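Local coordinates for endo-1,4-beta-xylanase C (PDB 4XUO), which hydrolyses internal beta-1,4-xylosidic linkages of xylan and is represented here by its calcium-containing, xylan-binding CBM22-1 module, at residues G57-L62 with S132-L137; K90-R95 with Y136-D141; K31-A36 with S45-G50. All coordinates share one frame; numbering follows the deposited sequence.

Contact 1: G57-L62 with S132-L137; sequences GPSLSL and SLLLYL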
# COMPACT_ATOMS: atom_id res chain seq x y z
N GLY A 57 0.52 5.08 -8.46
CA GLY A 57 -0.42 4.45 -7.54
C GLY A 57 -0.69 5.29 -6.33
O GLY A 57 -0.15 6.41 -6.25
N PRO A 58 -1.49 4.77 -5.38
CA PRO A 58 -1.60 5.40 -4.08
C PRO A 58 -0.36 5.13 -3.28
O PRO A 58 0.20 4.02 -3.38
CB PRO A 58 -2.82 4.72 -3.48
CG PRO A 58 -2.75 3.31 -4.01
CD PRO A 58 -2.12 3.43 -5.38
N SER A 59 0.11 6.12 -2.52
CA SER A 59 1.34 5.98 -1.72
C SER A 59 1.19 6.48 -0.30
O SER A 59 0.33 7.32 -0.02
CB SER A 59 2.51 6.70 -2.36
OG SER A 59 2.29 8.13 -2.38
N LEU A 60 2.07 5.98 0.57
CA LEU A 60 2.04 6.27 2.01
C LEU A 60 3.46 6.34 2.58
O LEU A 60 4.24 5.40 2.47
CB LEU A 60 1.21 5.20 2.73
CG LEU A 60 0.98 5.43 4.23
CD1 LEU A 60 0.00 6.54 4.52
CD2 LEU A 60 0.51 4.14 4.92
N SER A 61 3.83 7.48 3.15
CA SER A 61 5.12 7.58 3.81
C SER A 61 5.15 6.67 5.04
O SER A 61 4.24 6.75 5.86
CB SER A 61 5.39 9.02 4.29
OG SER A 61 6.71 9.09 4.85
N LEU A 62 6.20 5.86 5.17
CA LEU A 62 6.42 5.00 6.32
C LEU A 62 7.58 5.46 7.20
O LEU A 62 7.91 4.81 8.18
CB LEU A 62 6.61 3.55 5.87
CG LEU A 62 5.44 2.87 5.16
CD1 LEU A 62 5.80 1.41 4.90
CD2 LEU A 62 4.14 3.04 5.96
N SER A 132 14.48 7.66 4.49
CA SER A 132 13.11 7.84 4.09
C SER A 132 12.56 6.53 3.51
O SER A 132 13.29 5.78 2.86
CB SER A 132 12.98 8.97 3.05
OG SER A 132 13.47 8.57 1.80
N LEU A 133 11.26 6.32 3.70
CA LEU A 133 10.53 5.11 3.22
C LEU A 133 9.17 5.53 2.66
O LEU A 133 8.42 6.21 3.35
CB LEU A 133 10.22 4.17 4.38
CG LEU A 133 11.41 3.66 5.17
CD1 LEU A 133 10.89 2.95 6.42
CD2 LEU A 133 12.25 2.73 4.31
N LEU A 134 8.87 5.11 1.43
CA LEU A 134 7.58 5.37 0.82
C LEU A 134 6.97 4.07 0.29
O LEU A 134 7.52 3.44 -0.61
CB LEU A 134 7.73 6.38 -0.32
CG LEU A 134 6.36 6.59 -0.95
CD1 LEU A 134 5.56 7.58 -0.14
CD2 LEU A 134 6.45 6.90 -2.43
N LEU A 135 5.85 3.68 0.87
CA LEU A 135 5.08 2.50 0.41
C LEU A 135 4.13 2.92 -0.72
O LEU A 135 3.48 3.96 -0.65
CB LEU A 135 4.25 1.96 1.59
CG LEU A 135 3.33 0.77 1.29
CD1 LEU A 135 4.19 -0.41 0.95
CD2 LEU A 135 2.48 0.48 2.53
N TYR A 136 4.03 2.10 -1.74
CA TYR A 136 3.03 2.30 -2.78
C TYR A 136 2.49 0.98 -3.31
O TYR A 136 3.15 -0.06 -3.22
CB TYR A 136 3.48 3.24 -3.92
CG TYR A 136 4.68 2.81 -4.74
CD1 TYR A 136 5.97 2.91 -4.22
CD2 TYR A 136 4.54 2.35 -6.05
CE1 TYR A 136 7.06 2.55 -4.96
CE2 TYR A 136 5.62 2.01 -6.80
CZ TYR A 136 6.89 2.10 -6.26
OH TYR A 136 7.99 1.75 -7.02
N LEU A 137 1.28 1.06 -3.85
CA LEU A 137 0.59 -0.12 -4.43
C LEU A 137 0.55 0.08 -5.95
O LEU A 137 -0.01 1.07 -6.42
CB LEU A 137 -0.81 -0.20 -3.82
CG LEU A 137 -1.79 -1.24 -4.36
CD1 LEU A 137 -1.31 -2.67 -4.05
CD2 LEU A 137 -3.18 -1.02 -3.78

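Contact 2: K90-R95 with Y136-D141; sequences KFTVER and YLESTD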
# COMPACT_ATOMS: atom_id res chain seq x y z
N LYS A 90 0.99 -5.36 -6.46
CA LYS A 90 1.90 -5.63 -5.33
C LYS A 90 2.21 -4.38 -4.56
O LYS A 90 2.06 -3.27 -5.11
CB LYS A 90 3.21 -6.26 -5.81
CG LYS A 90 4.13 -5.36 -6.62
CD LYS A 90 5.37 -6.12 -7.09
CE LYS A 90 6.53 -5.17 -7.23
NZ LYS A 90 7.62 -5.73 -8.04
N PHE A 91 2.69 -4.55 -3.32
CA PHE A 91 3.27 -3.43 -2.56
C PHE A 91 4.78 -3.31 -2.77
O PHE A 91 5.48 -4.30 -2.74
CB PHE A 91 3.06 -3.64 -1.07
CG PHE A 91 1.64 -3.47 -0.60
CD1 PHE A 91 1.01 -2.25 -0.64
CD2 PHE A 91 0.98 -4.55 0.02
CE1 PHE A 91 -0.28 -2.10 -0.16
CE2 PHE A 91 -0.30 -4.39 0.52
CZ PHE A 91 -0.93 -3.17 0.41
N THR A 92 5.32 -2.09 -2.90
CA THR A 92 6.75 -1.84 -3.03
C THR A 92 7.10 -0.69 -2.05
O THR A 92 6.28 0.16 -1.79
CB THR A 92 7.05 -1.40 -4.47
OG1 THR A 92 6.69 -2.47 -5.36
CG2 THR A 92 8.52 -1.06 -4.68
N VAL A 93 8.30 -0.73 -1.47
CA VAL A 93 8.84 0.39 -0.67
C VAL A 93 10.03 1.03 -1.42
O VAL A 93 11.02 0.40 -1.72
CB VAL A 93 9.25 -0.06 0.76
CG1 VAL A 93 9.85 1.11 1.55
CG2 VAL A 93 8.02 -0.59 1.49
N GLU A 94 9.86 2.31 -1.74
CA GLU A 94 10.93 3.15 -2.26
C GLU A 94 11.67 3.76 -1.05
O GLU A 94 11.07 4.43 -0.24
CB GLU A 94 10.30 4.24 -3.11
CG GLU A 94 11.19 5.38 -3.53
CD GLU A 94 10.40 6.35 -4.40
OE1 GLU A 94 9.70 7.21 -3.85
OE2 GLU A 94 10.47 6.22 -5.62
N ARG A 95 12.98 3.49 -0.96
CA ARG A 95 13.80 3.75 0.23
C ARG A 95 15.05 4.59 -0.16
O ARG A 95 15.71 4.29 -1.14
CB ARG A 95 14.25 2.42 0.85
CG ARG A 95 15.25 2.56 2.01
CD ARG A 95 15.43 1.27 2.83
NE ARG A 95 15.81 0.19 1.95
CZ ARG A 95 17.07 -0.06 1.55
NH1 ARG A 95 18.11 0.61 2.03
NH2 ARG A 95 17.30 -1.03 0.69
N TYR A 136 4.03 2.10 -1.74
CA TYR A 136 3.03 2.30 -2.78
C TYR A 136 2.49 0.98 -3.31
O TYR A 136 3.15 -0.06 -3.22
CB TYR A 136 3.48 3.24 -3.92
CG TYR A 136 4.68 2.81 -4.74
CD1 TYR A 136 5.97 2.91 -4.22
CD2 TYR A 136 4.54 2.35 -6.05
CE1 TYR A 136 7.06 2.55 -4.96
CE2 TYR A 136 5.62 2.01 -6.80
CZ TYR A 136 6.89 2.10 -6.26
OH TYR A 136 7.99 1.75 -7.02
N LEU A 137 1.28 1.06 -3.85
CA LEU A 137 0.59 -0.12 -4.43
C LEU A 137 0.55 0.08 -5.95
O LEU A 137 -0.01 1.07 -6.42
CB LEU A 137 -0.81 -0.20 -3.82
CG LEU A 137 -1.79 -1.24 -4.36
CD1 LEU A 137 -1.31 -2.67 -4.05
CD2 LEU A 137 -3.18 -1.02 -3.78
N GLU A 138 1.15 -0.86 -6.69
CA GLU A 138 1.40 -0.72 -8.12
C GLU A 138 1.01 -1.97 -8.88
O GLU A 138 0.97 -3.09 -8.32
CB GLU A 138 2.89 -0.40 -8.41
CG GLU A 138 3.91 -1.48 -7.97
CD GLU A 138 5.37 -1.17 -8.38
OE1 GLU A 138 6.31 -1.55 -7.65
OE2 GLU A 138 5.57 -0.52 -9.45
N SER A 139 0.79 -1.77 -10.17
CA SER A 139 0.49 -2.85 -11.13
C SER A 139 1.34 -2.69 -12.38
O SER A 139 1.61 -1.56 -12.82
CB SER A 139 -0.97 -2.83 -11.54
OG SER A 139 -1.29 -3.94 -12.40
N THR A 140 1.75 -3.82 -12.95
CA THR A 140 2.48 -3.81 -14.22
C THR A 140 1.56 -3.36 -15.35
O THR A 140 2.04 -2.91 -16.40
CB THR A 140 3.10 -5.19 -14.57
OG1 THR A 140 2.06 -6.15 -14.74
CG2 THR A 140 4.04 -5.67 -13.48
N ASP A 141 0.24 -3.47 -15.15
CA ASP A 141 -0.77 -2.88 -16.04
C ASP A 141 -0.84 -1.38 -15.77
O ASP A 141 -1.39 -0.94 -14.75
CB ASP A 141 -2.14 -3.52 -15.83
CG ASP A 141 -3.20 -3.00 -16.81
OD1 ASP A 141 -3.08 -1.86 -17.29
OD2 ASP A 141 -4.15 -3.75 -17.11

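Contact 3: K31-A36 with S45-G50; sequences KVDVTA and SLQTTG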
# COMPACT_ATOMS: atom_id res chain seq x y z
N LYS A 31 -5.52 10.22 -9.27
CA LYS A 31 -6.53 10.67 -8.34
C LYS A 31 -6.71 9.62 -7.26
O LYS A 31 -7.09 8.47 -7.53
CB LYS A 31 -7.86 10.90 -9.09
CG LYS A 31 -9.05 11.24 -8.20
CD LYS A 31 -10.29 11.54 -9.05
CE LYS A 31 -11.46 11.98 -8.19
NZ LYS A 31 -12.31 12.99 -8.87
N VAL A 32 -6.44 10.02 -6.03
CA VAL A 32 -6.54 9.15 -4.90
C VAL A 32 -7.53 9.74 -3.92
O VAL A 32 -7.32 10.87 -3.42
CB VAL A 32 -5.18 8.97 -4.20
CG1 VAL A 32 -5.37 8.23 -2.88
CG2 VAL A 32 -4.20 8.24 -5.12
N ASP A 33 -8.61 9.01 -3.66
CA ASP A 33 -9.70 9.51 -2.82
C ASP A 33 -10.53 8.37 -2.25
O ASP A 33 -10.40 7.23 -2.69
CB ASP A 33 -10.59 10.47 -3.64
CG ASP A 33 -11.18 9.82 -4.90
OD1 ASP A 33 -11.20 8.58 -5.05
OD2 ASP A 33 -11.67 10.57 -5.76
N VAL A 34 -11.35 8.67 -1.26
CA VAL A 34 -12.22 7.68 -0.65
C VAL A 34 -13.52 7.54 -1.47
O VAL A 34 -14.02 8.53 -2.05
CB VAL A 34 -12.47 8.02 0.82
CG1 VAL A 34 -13.42 7.04 1.47
CG2 VAL A 34 -11.14 8.03 1.56
N THR A 35 -14.03 6.31 -1.57
CA THR A 35 -15.27 6.02 -2.28
C THR A 35 -16.21 5.26 -1.38
O THR A 35 -15.78 4.39 -0.60
CB THR A 35 -15.05 5.20 -3.57
OG1 THR A 35 -16.30 5.04 -4.26
CG2 THR A 35 -14.47 3.82 -3.29
N ALA A 36 -17.51 5.58 -1.50
CA ALA A 36 -18.57 4.79 -0.90
C ALA A 36 -19.22 3.81 -1.88
O ALA A 36 -20.21 3.19 -1.53
CB ALA A 36 -19.64 5.70 -0.31
N SER A 45 -13.81 2.62 0.91
CA SER A 45 -12.45 2.15 0.60
C SER A 45 -11.68 3.25 -0.11
O SER A 45 -12.26 4.28 -0.45
CB SER A 45 -12.50 0.86 -0.25
OG SER A 45 -13.08 1.09 -1.54
N LEU A 46 -10.38 3.02 -0.33
CA LEU A 46 -9.51 4.00 -1.01
C LEU A 46 -9.39 3.68 -2.49
O LEU A 46 -8.98 2.57 -2.86
CB LEU A 46 -8.10 3.97 -0.41
CG LEU A 46 -7.17 5.08 -0.95
CD1 LEU A 46 -7.52 6.44 -0.37
CD2 LEU A 46 -5.72 4.73 -0.65
N GLN A 47 -9.75 4.64 -3.35
CA GLN A 47 -9.78 4.39 -4.79
C GLN A 47 -8.68 5.14 -5.52
O GLN A 47 -8.46 6.34 -5.29
CB GLN A 47 -11.16 4.82 -5.35
CG GLN A 47 -11.25 4.85 -6.87
CD GLN A 47 -12.64 5.21 -7.34
OE1 GLN A 47 -13.15 6.29 -7.05
NE2 GLN A 47 -13.27 4.29 -8.05
N THR A 48 -8.04 4.46 -6.46
CA THR A 48 -7.04 5.08 -7.30
C THR A 48 -7.44 4.97 -8.77
O THR A 48 -7.64 3.87 -9.28
CB THR A 48 -5.65 4.44 -7.09
OG1 THR A 48 -5.23 4.60 -5.72
CG2 THR A 48 -4.65 5.11 -7.98
N THR A 49 -7.59 6.12 -9.44
CA THR A 49 -7.82 6.18 -10.88
C THR A 49 -6.83 7.13 -11.58
O THR A 49 -6.13 7.91 -10.93
CB THR A 49 -9.24 6.70 -11.20
OG1 THR A 49 -9.41 8.00 -10.63
CG2 THR A 49 -10.30 5.74 -10.69
N GLY A 50 -6.81 7.08 -12.91
CA GLY A 50 -5.99 8.00 -13.70
C GLY A 50 -4.54 7.60 -13.88
O GLY A 50 -3.69 8.42 -14.23

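Contact 1: G57-L62 with S132-L137
The carbonyl oxygen of Leu135 is gripped from strand 57-61 by Leu60 N at 2.7 Å and by the CA-H of Ser59, whose CA lies 3.1 Å from that oxygen. The setting is one sheet of an antiparallel beta-sandwich, the fold of family 22 carbohydrate-binding modules. Leu60 and Leu135 form a hydrogen-bonded pair whose reverse bond runs from Leu135 N to Leu60 O. Ser59 with Tyr136 and Ser61 with Leu134 are the flanking non-hydrogen-bonded pairs, and the two short axes make an angle of 153° with closest approach 4.5 Å.

The two faces differ in chemistry. On that of Leu60 and Leu135, CD1 of Leu62 comes obliquely to 3.7 Å from CB of Leu135. Leu60, Leu62 and Leu135 also reach strand 146-157, where Phe151 and Ile153 belong to the opposing sheet, so this face lines the sandwich interior. On the other face CB of Ser59 touches both CB of Tyr136 and a methyl of Leu134. The Ser59 hydroxyl, set between its own backbone N and carbonyl carbon (chi1 66°), is spoken for by Thr25 O on the next strand. Arg27 from that strand makes a cation-pi contact with the Tyr136 ring. At one end the Pro58 ring leans across Leu137, CG to CB 4.0 Å.

The last rung at the other end is Leu62 N to Leu133 O, 2.9 Å, where strand 57-61 gives way to loop. Leu134, with CG anti to its backbone N (chi1 178°), turns back toward strand 57-61 and lays CD1 3.6 Å from Leu60 O.

Contact 2: K90-R95 with Y136-D141
This is a partly buried antiparallel strand pairing, in which Thr92 and Tyr136, and likewise Lys90 and Glu138, form hydrogen-bonded pairs between neighbouring strands of one sheet. Four backbone bonds carry it: Lys90 N to Glu138 O at 2.9 Å, its return from Glu138 N to Lys90 O, and the reciprocal two between Thr92 and Tyr136, with Phe91 and Leu137 as the non-hydrogen-bonded pair between them. The bonds stay straight although the short axes are 126° apart, which marks strong local twist or bending of the strands.

On one face Thr92 lies alongside the Tyr136 ring, its CB over the face at 4.2 Å from the ring centroid, a CH-pi contact displaced toward the rim; CG2 reaches the phenol oxygen OH at 3.7 Å. CB of Glu94 meets the same ring at its edge, 4.1 Å from CE1, while the Glu94 carboxylate goes on to Arg27 and Tyr104. In the CBM22 beta-sandwich this polar, aromatic face is turned away from the interior, and it probably corresponds to the concave surface across which family 22 modules receive xylan.

Glu138 crosses toward Thr92, and its OE1 accepts from Thr92 OG1; the modelled separation is very short, so its exact length is doubtful. The side chains of Lys90 and Glu138 run side by side, but Lys90 NZ stops 4.4 Å from Glu138 OE1, beyond a salt bridge, and bonds instead to Gln106. Attraction across that gap may still help hold the carboxylate near Thr92.

On the opposite face, Phe91 has CG anti to its carbonyl carbon (chi1 -71°), which swings its ring beside the backbone N and beneath Leu137: CD1 of Leu137 stands 4.0 Å above the ring plane, offset toward the rim. Leu121 of the other sheet touches both residues.

Contact 3: K31-A36 with S45-G50
Val32 overlaps Leu46 across the strand pair, its CG1 methyl 3.8 Å from CD1 of Leu46 as the two side chains cross. CG1 stands anti to the backbone N of Val32 (chi1 171°), which turns that methyl to Leu46 and leaves CG2 alongside Thr48, 3.8 Å from OG1. Val34 adds a looser apolar contact with Leu46. Pro58 of strand 57-61 packs on Val32, Leu46 and Thr48, so this face joins the hairpin to the other sheet.

The other face is more polar. CG2 of Thr35 sits 3.5 Å from OG of Ser45, yet neither hydroxyl turns to the other: Thr35 OG1 accepts from Glu37 N, and Ser45 OG bonds to Gln38 O, which ties the ends of the two strands to the connection between them. Asp33 and Gln47 lie side by side with their carboxylate and amide planes 43° apart; the 3.6 Å between Asp33 OD1 and Gln47 OE1 is a contact, not a bond. Farther along, the aliphatic part of Lys31 runs beside Thr49, CB to OG1 3.6 Å.

Six backbone hydrogen bonds join the hydrogen-bonded pairs Lys31-Thr49, Asp33-Gln47 and Thr35-Ser45. Gln47 N to Asp33 O is the shortest at 2.8 Å, and Lys31 N points almost straight at Thr49 O (179° at the hydrogen, 2.9 Å). Strand 45-49 continues the sheet through backbone bonds of Leu46 and Thr48 to Leu148 and Tyr146.

Chain order and antiparallel register identify a beta hairpin with a long connection. That connection brings Gln41 and Gln44 to the calcium ion, whose site Ser15, Glu17 and Asp149 complete; the Ser45 side chain, immediately after Gln44, lies about 5 Å from the metal, placing the Thr35-Ser45 end of the hairpin beside this calcium site.

In the fold
Contacts 1 and 2 share strand 132-139, which is paired with 57-61 on one flank and 87-96 on the other; their centres are about 8 Å apart, and Tyr136 and Leu137 serve both. Contact 1 is the more buried, with four backbone bonds and chiefly leucine side chains on its inner face. Contact 2 is partly buried and combines an apolar inner face with polar groups outside. Contact 3 belongs to the other sheet, its centre about 13 Å from that of the chain, and is a local hairpin near calcium with six backbone bonds and a more polar face of Thr35, Ser45, Asp33 and Gln47. It meets contact 1 through Pro58, whose CG approaches Thr48 OG1 to 3.3 Å, whereas contacts 2 and 3 do not touch.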